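Local coordinates for outer membrane protein TP0453 (PDB 3K8I) that alters membrane permeability at acidic pH and might take part in ligand transport at the outer membrane of Treponema pallidum, at residues Tyr22-Val27 with Gly157-Val162; Gln144-Phe149 with Ala163-Asn168; Met189-Thr194 with Tyr202-Gln207. All coordinates share one frame; numbering follows the deposited sequence.

Contact 1 of 3, residues Tyr22-Val27 with Gly157-Val162; sequences YLYFPV and GTSQTV
Pro-26, the last residue of strand 21-26, lays its ring against the backbone of the incoming loop: its CD lies 3.3 Å from the carbonyl O of Thr-161, its CG rests on Gln-160 and its CB on the carbonyl of Ser-159. The same Thr-161 O sits at the edge of the Tyr-24 ring, close to its plane, 3.4 Å from CD2, so one carbonyl is covered by a proline ring and a tyrosine rim together. At the other end of the contact Val-162 serves two side chains. Its CG2 stands over a face of the Phe-25 ring, 4.2 Å from the centroid and 17° off the normal, a CH-pi contact, while CG1 reaches both CD2 of Phe-25 and CD1 of Leu-23. The CA of Val-162 also makes a CA-H...O contact with Tyr-24 O. No direct hydrogen bond joins the two segments. A water does that work: it lies 2.6 Å from Tyr-24 OH, accepts from Gly-157 N and donates to Ser-159 O, tying the phenol to the turn. Tyr-24 gets there because its CG is anti to the backbone N (chi1 178°), which carries the ring forward along the strand beside Pro-26. The turn itself is an ST turn, with Thr-161 N giving a 2.9 Å bond to Ser-159 OG; that hydroxyl is also bonded to Glu-152. Asn-30 ND2 holds the backbone O of both Pro-26 and Gln-160. The loop leads from helix 147-153 into strand 162-166, which pairs antiparallel with strand 21-26 in the U-shaped beta-half-barrel; strand 54-62 lies along the other edge of 21-26, and helix 147-153 covers Tyr-24 through Phe-149 and Cys-153.

Contact 2 of 3, residues Gln144-Phe149 with Ala163-Asn168; sequences QLPPRF and ALYIKN
Pro-146 and Phe-149 lie against Tyr-165 and Ala-163 where the start of a helix packs on one face of the antiparallel half-barrel sheet. Pro-146 is the N-cap residue of helix 147-153, and its ring is one of two bumps. CD sits above the centre of the Tyr-165 ring, 3.7 Å from the centroid and 11° off the normal, a CH-pi contact, and CG leans over the same face toward CD1. Leu-145 comes in obliquely beside it, with CD2 3.5 Å from CD2 of the tyrosine. That leucine methyl works twice, since it also lies over one face of the Phe-149 ring, toward the rim.

Two residues earlier in the strand, at Ala-163, the bump comes from the helix. Alanine leaves a shallow hollow there, and the Phe-149 ring fills it: CD1 lies 3.6 Å from Ala-163 CB, with the CB of Tyr-165 bounding the other side of the dip. The two aromatic side chains run at about a right angle; Phe-149 CD1 meets Tyr-165 at its CB, while the tyrosine ring is met by Pro-146 and Leu-145. Tyr-165 swings its ring under Pro-146 because its CG is anti to the backbone N (chi1 168°). Leu-12 of helix 11-15 packs on both Leu-145 and Phe-149. At the margin a water links the segments, accepting from Lys-167 NZ and, weakly, from Gln-144 N; Lys-167 NZ is bonded to Ala-19 O as well. Beside the contact with the alanine methyl, Phe-149 CE1 comes within 3.5 Å of Ala-163 O.

Contact 3 of 3, residues Met189-Thr194 with Tyr202-Gln207; sequences MELYLT and YTLSLQ
Glu-190 and Tyr-192 pair with Ser-205 and Thr-203 in the antiparallel beta hairpin of strands 189-196 and 199-207; the axes of 189-194 and 202-207 approach to 4.7 Å, their directions 177° apart. Each of these two hydrogen-bonded pairs is closed by two backbone bonds: Glu-190 N to Ser-205 O and Ser-205 N back to Glu-190 O, then Tyr-192 N to Thr-203 O and Thr-203 N back to Tyr-192 O. At the non-hydrogen-bonded pairs between and beside them, CA-H...O contacts fill in, such as Tyr-202 CA on Tyr-192 O.

The side chains of Met-189, Leu-191, Leu-193, Tyr-202, Leu-204 and Leu-206 lie on one, largely apolar face. Met-189 and Leu-206 run side by side, and CG of the methionine is tight against CD2 of the leucine at 3.4 Å. The methionine chain then bends at its last torsion and brings CE to within 4.0 Å of Leu-204 CD1. Leu-204 CD1 also meets Leu-191 CD1 at 3.8 Å, where the two leucines cross at a slant. Tyr-202 offers its CB to Leu-193 CD2 at 3.6 Å; its CG stands between backbone N and carbonyl carbon (chi1 76°), and the ring leads off toward Ile-238 and Leu-225.

The other face carries Glu-190, Tyr-192, Thr-203 and Ser-205. Across the strands it meets chiefly through CB atoms, Glu-190 to Ser-205. Helix 147-153 lies over it, with Arg-148 touching both Tyr-192 and Thr-203 and Phe-149 touching Tyr-192. Arg-235 makes a long, weak ion pair with Glu-190 OE1. The other carboxylate oxygen is taken by its own strand: Tyr-192 OH donates to Glu-190 OE2 over 2.5 Å, approaching on the anti side and 35° out of the carboxylate plane.

How the contacts relate
The three contacts follow one another across neighbouring antiparallel strands of the half-barrel, in the order 21-26, 162-166, 189-196, 199-207. Centres of contacts 1 and 2 are about 13 Å apart, those of 1 and 3 about 14 Å, and those of 2 and 3 about 9 Å. Along the chain contacts 1 and 2 interlock, their segments alternating, while contact 3 opens after both have closed. Strand 162-166 is the shared middle, bonded through its backbone to Tyr-22 and Tyr-24 on one edge and to Met-189 and Leu-191 on the other. Helix 147-153 touches all three contacts, lying over early and late strands of the half-barrel, which encloses a large hydrophobic cavity.

Contact 1 of 3, residues Tyr22-Val27 with Gly157-Val162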
loop_
_atom_site.group_PDB
_atom_site.type_symbol
_atom_site.label_atom_id
_atom_site.label_comp_id
_atom_site.label_asym_id
_atom_site.label_seq_id
_atom_site.Cartn_x
_atom_site.Cartn_y
_atom_site.Cartn_z
ATOM N N TYR A 22 7.203 24.056 -6.132
ATOM C CA TYR A 22 8.618 23.992 -6.448
ATOM C C TYR A 22 9.093 22.538 -6.485
ATOM O O TYR A 22 8.630 21.696 -5.716
ATOM C CB TYR A 22 9.441 24.800 -5.447
ATOM C CG TYR A 22 9.298 26.298 -5.586
ATOM C CD1 TYR A 22 10.183 27.031 -6.392
ATOM C CD2 TYR A 22 8.298 26.992 -4.902
ATOM C CE1 TYR A 22 10.062 28.410 -6.524
ATOM C CE2 TYR A 22 8.170 28.390 -5.018
ATOM C CZ TYR A 22 9.052 29.082 -5.840
ATOM O OH TYR A 22 8.948 30.443 -5.969
ATOM N N LEU A 23 9.995 22.252 -7.416
ATOM C CA LEU A 23 10.573 20.925 -7.561
ATOM C C LEU A 23 12.092 21.009 -7.592
ATOM O O LEU A 23 12.666 21.935 -8.182
ATOM C CB LEU A 23 10.073 20.287 -8.856
ATOM C CG LEU A 23 10.695 18.989 -9.373
ATOM C CD1 LEU A 23 10.130 17.797 -8.605
ATOM C CD2 LEU A 23 10.444 18.848 -10.869
ATOM N N TYR A 24 12.725 20.049 -6.927
ATOM C CA TYR A 24 14.132 19.728 -7.128
ATOM C C TYR A 24 14.235 18.305 -7.641
ATOM O O TYR A 24 13.719 17.367 -7.021
ATOM C CB TYR A 24 14.904 19.843 -5.822
ATOM C CG TYR A 24 16.368 19.487 -5.942
ATOM C CD1 TYR A 24 17.238 20.278 -6.696
ATOM C CD2 TYR A 24 16.893 18.385 -5.277
ATOM C CE1 TYR A 24 18.584 19.967 -6.798
ATOM C CE2 TYR A 24 18.253 18.059 -5.376
ATOM C CZ TYR A 24 19.086 18.862 -6.135
ATOM O OH TYR A 24 20.422 18.564 -6.238
ATOM N N PHE A 25 14.894 18.138 -8.778
ATOM C CA PHE A 25 15.041 16.816 -9.349
ATOM C C PHE A 25 16.493 16.605 -9.765
ATOM O O PHE A 25 16.898 17.054 -10.845
ATOM C CB PHE A 25 14.094 16.635 -10.543
ATOM C CG PHE A 25 13.795 15.206 -10.872
ATOM C CD1 PHE A 25 14.767 14.376 -11.418
ATOM C CD2 PHE A 25 12.529 14.681 -10.634
ATOM C CE1 PHE A 25 14.488 13.043 -11.715
ATOM C CE2 PHE A 25 12.242 13.359 -10.937
ATOM C CZ PHE A 25 13.226 12.540 -11.483
ATOM N N PRO A 26 17.286 15.939 -8.902
ATOM C CA PRO A 26 18.647 15.543 -9.274
ATOM C C PRO A 26 18.592 14.259 -10.106
ATOM O O PRO A 26 17.835 13.335 -9.781
ATOM C CB PRO A 26 19.314 15.292 -7.924
ATOM C CG PRO A 26 18.186 14.788 -7.048
ATOM C CD PRO A 26 16.955 15.554 -7.514
ATOM N N VAL A 27 19.372 14.204 -11.179
ATOM C CA VAL A 27 19.278 13.081 -12.103
ATOM C C VAL A 27 19.906 11.784 -11.558
ATOM O O VAL A 27 19.299 10.714 -11.657
ATOM C CB VAL A 27 19.819 13.438 -13.505
ATOM C CG1 VAL A 27 20.009 12.192 -14.348
ATOM C CG2 VAL A 27 18.877 14.408 -14.207
ATOM N N GLY A 157 25.058 17.818 -6.550
ATOM C CA GLY A 157 25.794 16.562 -6.689
ATOM C C GLY A 157 25.793 15.738 -5.410
ATOM O O GLY A 157 26.066 14.534 -5.431
ATOM N N THR A 158 25.478 16.397 -4.295
ATOM C CA THR A 158 25.453 15.760 -2.985
ATOM C C THR A 158 24.193 14.900 -2.819
ATOM O O THR A 158 24.287 13.739 -2.418
ATOM C CB THR A 158 25.571 16.818 -1.852
ATOM O OG1 THR A 158 26.788 17.555 -2.022
ATOM C CG2 THR A 158 25.565 16.176 -0.459
ATOM N N SER A 159 23.032 15.464 -3.152
ATOM C CA SER A 159 21.737 14.802 -2.937
ATOM C C SER A 159 21.228 14.002 -4.144
ATOM O O SER A 159 21.412 14.413 -5.296
ATOM C CB SER A 159 20.684 15.841 -2.550
ATOM O OG SER A 159 19.373 15.301 -2.614
ATOM N N GLN A 160 20.575 12.873 -3.863
ATOM C CA GLN A 160 19.847 12.110 -4.892
ATOM C C GLN A 160 18.345 12.123 -4.579
ATOM O O GLN A 160 17.549 11.412 -5.190
ATOM C CB GLN A 160 20.407 10.679 -5.053
ATOM C CG GLN A 160 21.946 10.633 -5.142
ATOM C CD GLN A 160 22.499 9.394 -5.839
ATOM O OE1 GLN A 160 23.250 9.506 -6.815
ATOM N NE2 GLN A 160 22.142 8.212 -5.342
ATOM N N THR A 161 17.965 12.979 -3.638
ATOM C CA THR A 161 16.579 13.107 -3.225
ATOM C C THR A 161 15.793 14.103 -4.093
ATOM O O THR A 161 16.207 15.252 -4.278
ATOM C CB THR A 161 16.498 13.470 -1.736
ATOM O OG1 THR A 161 17.158 12.449 -0.974
ATOM C CG2 THR A 161 15.047 13.611 -1.268
ATOM N N VAL A 162 14.677 13.621 -4.634
ATOM C CA VAL A 162 13.677 14.436 -5.309
ATOM C C VAL A 162 12.870 15.186 -4.251
ATOM O O VAL A 162 12.371 14.583 -3.290
ATOM C CB VAL A 162 12.703 13.546 -6.121
ATOM C CG1 VAL A 162 11.611 14.394 -6.807
ATOM C CG2 VAL A 162 13.456 12.718 -7.135
HETATM O O HOH W 1 22.438 16.995 -6.507
#

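Contact 2 of 3, residues Gln144-Phe149 with Ala163-Asn168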
loop_
_atom_site.group_PDB
_atom_site.type_symbol
_atom_site.label_atom_id
_atom_site.label_comp_id
_atom_site.label_asym_id
_atom_site.label_seq_id
_atom_site.Cartn_x
_atom_site.Cartn_y
_atom_site.Cartn_z
ATOM N N GLN A 144 11.069 31.606 -0.785
ATOM C CA GLN A 144 11.113 31.048 0.564
ATOM C C GLN A 144 10.789 29.570 0.496
ATOM O O GLN A 144 9.735 29.171 0.006
ATOM C CB GLN A 144 10.134 31.791 1.476
ATOM C CG GLN A 144 10.302 33.310 1.408
ATOM C CD GLN A 144 9.278 34.066 2.223
ATOM O OE1 GLN A 144 8.170 33.579 2.482
ATOM N NE2 GLN A 144 9.645 35.272 2.639
ATOM N N LEU A 145 11.710 28.745 0.973
ATOM C CA LEU A 145 11.567 27.300 0.816
ATOM C C LEU A 145 11.831 26.613 2.129
ATOM O O LEU A 145 12.637 27.111 2.910
ATOM C CB LEU A 145 12.526 26.786 -0.256
ATOM C CG LEU A 145 12.082 27.193 -1.666
ATOM C CD1 LEU A 145 13.244 27.280 -2.568
ATOM C CD2 LEU A 145 11.020 26.227 -2.209
ATOM N N PRO A 146 11.159 25.466 2.370
ATOM C CA PRO A 146 11.303 24.736 3.617
ATOM C C PRO A 146 12.747 24.232 3.800
ATOM O O PRO A 146 13.450 24.029 2.806
ATOM C CB PRO A 146 10.346 23.539 3.464
ATOM C CG PRO A 146 9.644 23.693 2.185
ATOM C CD PRO A 146 10.328 24.749 1.385
ATOM N N PRO A 147 13.183 24.040 5.063
ATOM C CA PRO A 147 14.556 23.638 5.399
ATOM C C PRO A 147 15.118 22.429 4.647
ATOM O O PRO A 147 16.260 22.493 4.175
ATOM C CB PRO A 147 14.465 23.321 6.898
ATOM C CG PRO A 147 13.393 24.209 7.407
ATOM C CD PRO A 147 12.442 24.485 6.258
ATOM N N ARG A 148 14.355 21.337 4.561
ATOM C CA ARG A 148 14.870 20.138 3.903
ATOM C C ARG A 148 14.909 20.284 2.386
ATOM O O ARG A 148 15.765 19.690 1.726
ATOM C CB ARG A 148 14.102 18.874 4.295
ATOM C CG ARG A 148 14.812 17.606 3.764
ATOM C CD ARG A 148 14.126 16.310 4.151
ATOM N NE ARG A 148 14.659 15.197 3.364
ATOM C CZ ARG A 148 14.216 13.943 3.436
ATOM N NH1 ARG A 148 13.228 13.628 4.265
ATOM N NH2 ARG A 148 14.763 12.999 2.674
ATOM N N PHE A 149 13.973 21.055 1.838
ATOM C CA PHE A 149 14.051 21.435 0.432
ATOM C C PHE A 149 15.399 22.146 0.177
ATOM O O PHE A 149 16.132 21.789 -0.753
ATOM C CB PHE A 149 12.860 22.320 0.001
ATOM C CG PHE A 149 12.720 22.434 -1.496
ATOM C CD1 PHE A 149 11.813 21.635 -2.180
ATOM C CD2 PHE A 149 13.539 23.308 -2.228
ATOM C CE1 PHE A 149 11.701 21.698 -3.579
ATOM C CE2 PHE A 149 13.439 23.383 -3.628
ATOM C CZ PHE A 149 12.520 22.580 -4.307
ATOM N N ALA A 163 12.735 16.494 -4.416
ATOM C CA ALA A 163 12.028 17.304 -3.421
ATOM C C ALA A 163 10.922 18.099 -4.089
ATOM O O ALA A 163 11.114 18.678 -5.164
ATOM C CB ALA A 163 13.022 18.232 -2.649
ATOM N N LEU A 164 9.762 18.121 -3.455
ATOM C CA LEU A 164 8.605 18.822 -3.982
ATOM C C LEU A 164 7.993 19.651 -2.869
ATOM O O LEU A 164 7.808 19.163 -1.762
ATOM C CB LEU A 164 7.587 17.819 -4.552
ATOM C CG LEU A 164 6.428 18.306 -5.423
ATOM C CD1 LEU A 164 6.885 18.685 -6.828
ATOM C CD2 LEU A 164 5.353 17.216 -5.494
ATOM N N TYR A 165 7.716 20.918 -3.153
ATOM C CA TYR A 165 7.097 21.802 -2.173
ATOM C C TYR A 165 5.862 22.467 -2.753
ATOM O O TYR A 165 5.937 23.186 -3.748
ATOM C CB TYR A 165 8.102 22.852 -1.707
ATOM C CG TYR A 165 7.510 23.997 -0.923
ATOM C CD1 TYR A 165 6.767 23.775 0.228
ATOM C CD2 TYR A 165 7.720 25.308 -1.326
ATOM C CE1 TYR A 165 6.244 24.833 0.951
ATOM C CE2 TYR A 165 7.206 26.369 -0.611
ATOM C CZ TYR A 165 6.468 26.129 0.521
ATOM O OH TYR A 165 5.954 27.198 1.221
ATOM N N ILE A 166 4.728 22.218 -2.116
ATOM C CA ILE A 166 3.442 22.715 -2.575
ATOM C C ILE A 166 2.923 23.677 -1.516
ATOM O O ILE A 166 2.681 23.268 -0.379
ATOM C CB ILE A 166 2.462 21.538 -2.809
ATOM C CG1 ILE A 166 3.054 20.575 -3.834
ATOM C CG2 ILE A 166 1.073 22.033 -3.268
ATOM C CD1 ILE A 166 2.569 19.137 -3.683
ATOM N N LYS A 167 2.788 24.954 -1.883
ATOM C CA LYS A 167 2.296 25.986 -0.975
ATOM C C LYS A 167 0.890 25.705 -0.442
ATOM O O LYS A 167 0.587 26.021 0.710
ATOM C CB LYS A 167 2.344 27.369 -1.633
ATOM C CG LYS A 167 3.517 28.217 -1.165
ATOM C CD LYS A 167 3.888 29.306 -2.147
ATOM C CE LYS A 167 5.244 29.927 -1.772
ATOM N NZ LYS A 167 5.992 30.531 -2.921
ATOM N N ASN A 168 0.045 25.100 -1.274
ATOM C CA ASN A 168 -1.299 24.740 -0.849
ATOM C C ASN A 168 -1.677 23.317 -1.235
ATOM O O ASN A 168 -2.142 23.063 -2.346
ATOM C CB ASN A 168 -2.319 25.737 -1.398
ATOM C CG ASN A 168 -3.546 25.866 -0.505
ATOM O OD1 ASN A 168 -4.294 24.902 -0.302
ATOM N ND2 ASN A 168 -3.762 27.067 0.022
HETATM O O HOH W 2 8.319 32.018 -2.827
#

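Contact 3 of 3, residues Met189-Thr194 with Tyr202-Gln207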
loop_
_atom_site.group_PDB
_atom_site.type_symbol
_atom_site.label_atom_id
_atom_site.label_comp_id
_atom_site.label_asym_id
_atom_site.label_seq_id
_atom_site.Cartn_x
_atom_site.Cartn_y
_atom_site.Cartn_z
ATOM N N MET A 189 2.522 21.623 1.829
ATOM C CA MET A 189 2.817 20.222 1.703
ATOM C C MET A 189 4.259 20.093 1.231
ATOM O O MET A 189 4.680 20.803 0.310
ATOM C CB MET A 189 1.881 19.631 0.662
ATOM C CG MET A 189 1.438 18.233 0.939
ATOM S SD MET A 189 0.158 17.737 -0.228
ATOM C CE MET A 189 1.111 16.735 -1.364
ATOM N N GLU A 190 5.008 19.189 1.859
ATOM C CA GLU A 190 6.340 18.830 1.386
ATOM C C GLU A 190 6.400 17.337 1.117
ATOM O O GLU A 190 5.828 16.539 1.872
ATOM C CB GLU A 190 7.405 19.160 2.425
ATOM C CG GLU A 190 7.392 20.572 2.990
ATOM C CD GLU A 190 8.365 20.727 4.146
ATOM O OE1 GLU A 190 8.080 21.533 5.048
ATOM O OE2 GLU A 190 9.422 20.045 4.160
ATOM N N LEU A 191 7.111 16.969 0.054
ATOM C CA LEU A 191 7.337 15.573 -0.301
ATOM C C LEU A 191 8.781 15.327 -0.761
ATOM O O LEU A 191 9.298 16.017 -1.657
ATOM C CB LEU A 191 6.329 15.116 -1.365
ATOM C CG LEU A 191 6.437 13.682 -1.902
ATOM C CD1 LEU A 191 5.987 12.650 -0.869
ATOM C CD2 LEU A 191 5.632 13.534 -3.192
ATOM N N TYR A 192 9.418 14.336 -0.139
ATOM C CA TYR A 192 10.800 13.958 -0.432
ATOM C C TYR A 192 10.871 12.510 -0.858
ATOM O O TYR A 192 10.230 11.654 -0.253
ATOM C CB TYR A 192 11.696 14.236 0.783
ATOM C CG TYR A 192 11.562 15.670 1.219
ATOM C CD1 TYR A 192 12.306 16.678 0.591
ATOM C CD2 TYR A 192 10.643 16.038 2.205
ATOM C CE1 TYR A 192 12.159 18.009 0.958
ATOM C CE2 TYR A 192 10.492 17.367 2.579
ATOM C CZ TYR A 192 11.256 18.347 1.953
ATOM O OH TYR A 192 11.111 19.669 2.314
ATOM N N LEU A 193 11.637 12.239 -1.907
ATOM C CA LEU A 193 11.696 10.900 -2.496
ATOM C C LEU A 193 13.137 10.459 -2.768
ATOM O O LEU A 193 13.881 11.153 -3.462
ATOM C CB LEU A 193 10.876 10.862 -3.793
ATOM C CG LEU A 193 9.402 11.302 -3.768
ATOM C CD1 LEU A 193 8.985 11.867 -5.107
ATOM C CD2 LEU A 193 8.482 10.160 -3.375
ATOM N N THR A 194 13.523 9.309 -2.212
ATOM C CA THR A 194 14.878 8.769 -2.360
ATOM C C THR A 194 14.851 7.275 -2.713
ATOM O O THR A 194 14.120 6.498 -2.096
ATOM C CB THR A 194 15.712 8.977 -1.074
ATOM O OG1 THR A 194 15.538 10.316 -0.592
ATOM C CG2 THR A 194 17.203 8.720 -1.334
ATOM N N TYR A 202 9.892 7.421 0.825
ATOM C CA TYR A 202 9.305 8.759 0.834
ATOM C C TYR A 202 9.046 9.347 2.223
ATOM O O TYR A 202 8.938 8.627 3.218
ATOM C CB TYR A 202 8.046 8.838 -0.045
ATOM C CG TYR A 202 6.781 8.217 0.523
ATOM C CD1 TYR A 202 6.447 6.892 0.242
ATOM C CD2 TYR A 202 5.903 8.967 1.310
ATOM C CE1 TYR A 202 5.280 6.319 0.748
ATOM C CE2 TYR A 202 4.741 8.405 1.823
ATOM C CZ TYR A 202 4.435 7.080 1.538
ATOM O OH TYR A 202 3.282 6.517 2.041
ATOM N N THR A 203 8.948 10.670 2.255
ATOM C CA THR A 203 8.621 11.422 3.447
ATOM C C THR A 203 7.663 12.532 3.013
ATOM O O THR A 203 7.948 13.284 2.069
ATOM C CB THR A 203 9.905 12.010 4.104
ATOM O OG1 THR A 203 10.816 10.949 4.423
ATOM C CG2 THR A 203 9.585 12.785 5.366
ATOM N N LEU A 204 6.518 12.611 3.685
ATOM C CA LEU A 204 5.491 13.591 3.360
ATOM C C LEU A 204 5.102 14.386 4.597
ATOM O O LEU A 204 4.785 13.815 5.649
ATOM C CB LEU A 204 4.259 12.900 2.760
ATOM C CG LEU A 204 3.044 13.712 2.293
ATOM C CD1 LEU A 204 3.355 14.559 1.064
ATOM C CD2 LEU A 204 1.877 12.777 1.999
ATOM N N SER A 205 5.136 15.705 4.468
ATOM C CA SER A 205 4.713 16.593 5.536
ATOM C C SER A 205 3.484 17.356 5.081
ATOM O O SER A 205 3.437 17.859 3.958
ATOM C CB SER A 205 5.832 17.558 5.904
ATOM O OG SER A 205 5.333 18.630 6.675
ATOM N N LEU A 206 2.498 17.440 5.963
ATOM C CA LEU A 206 1.207 18.020 5.637
ATOM C C LEU A 206 0.804 18.985 6.733
ATOM O O LEU A 206 0.651 18.587 7.890
ATOM C CB LEU A 206 0.156 16.915 5.526
ATOM C CG LEU A 206 0.359 15.763 4.536
ATOM C CD1 LEU A 206 -0.306 14.483 5.066
ATOM C CD2 LEU A 206 -0.165 16.125 3.150
ATOM N N GLN A 207 0.628 20.252 6.372
ATOM C CA GLN A 207 0.261 21.271 7.348
ATOM C C GLN A 207 -1.207 21.192 7.750
ATOM O O GLN A 207 -2.100 21.446 6.933
ATOM C CB GLN A 207 0.592 22.676 6.835
ATOM C CG GLN A 207 0.305 23.787 7.849
ATOM C CD GLN A 207 0.791 25.147 7.391
ATOM O OE1 GLN A 207 0.447 25.609 6.302
ATOM N NE2 GLN A 207 1.592 25.801 8.229
#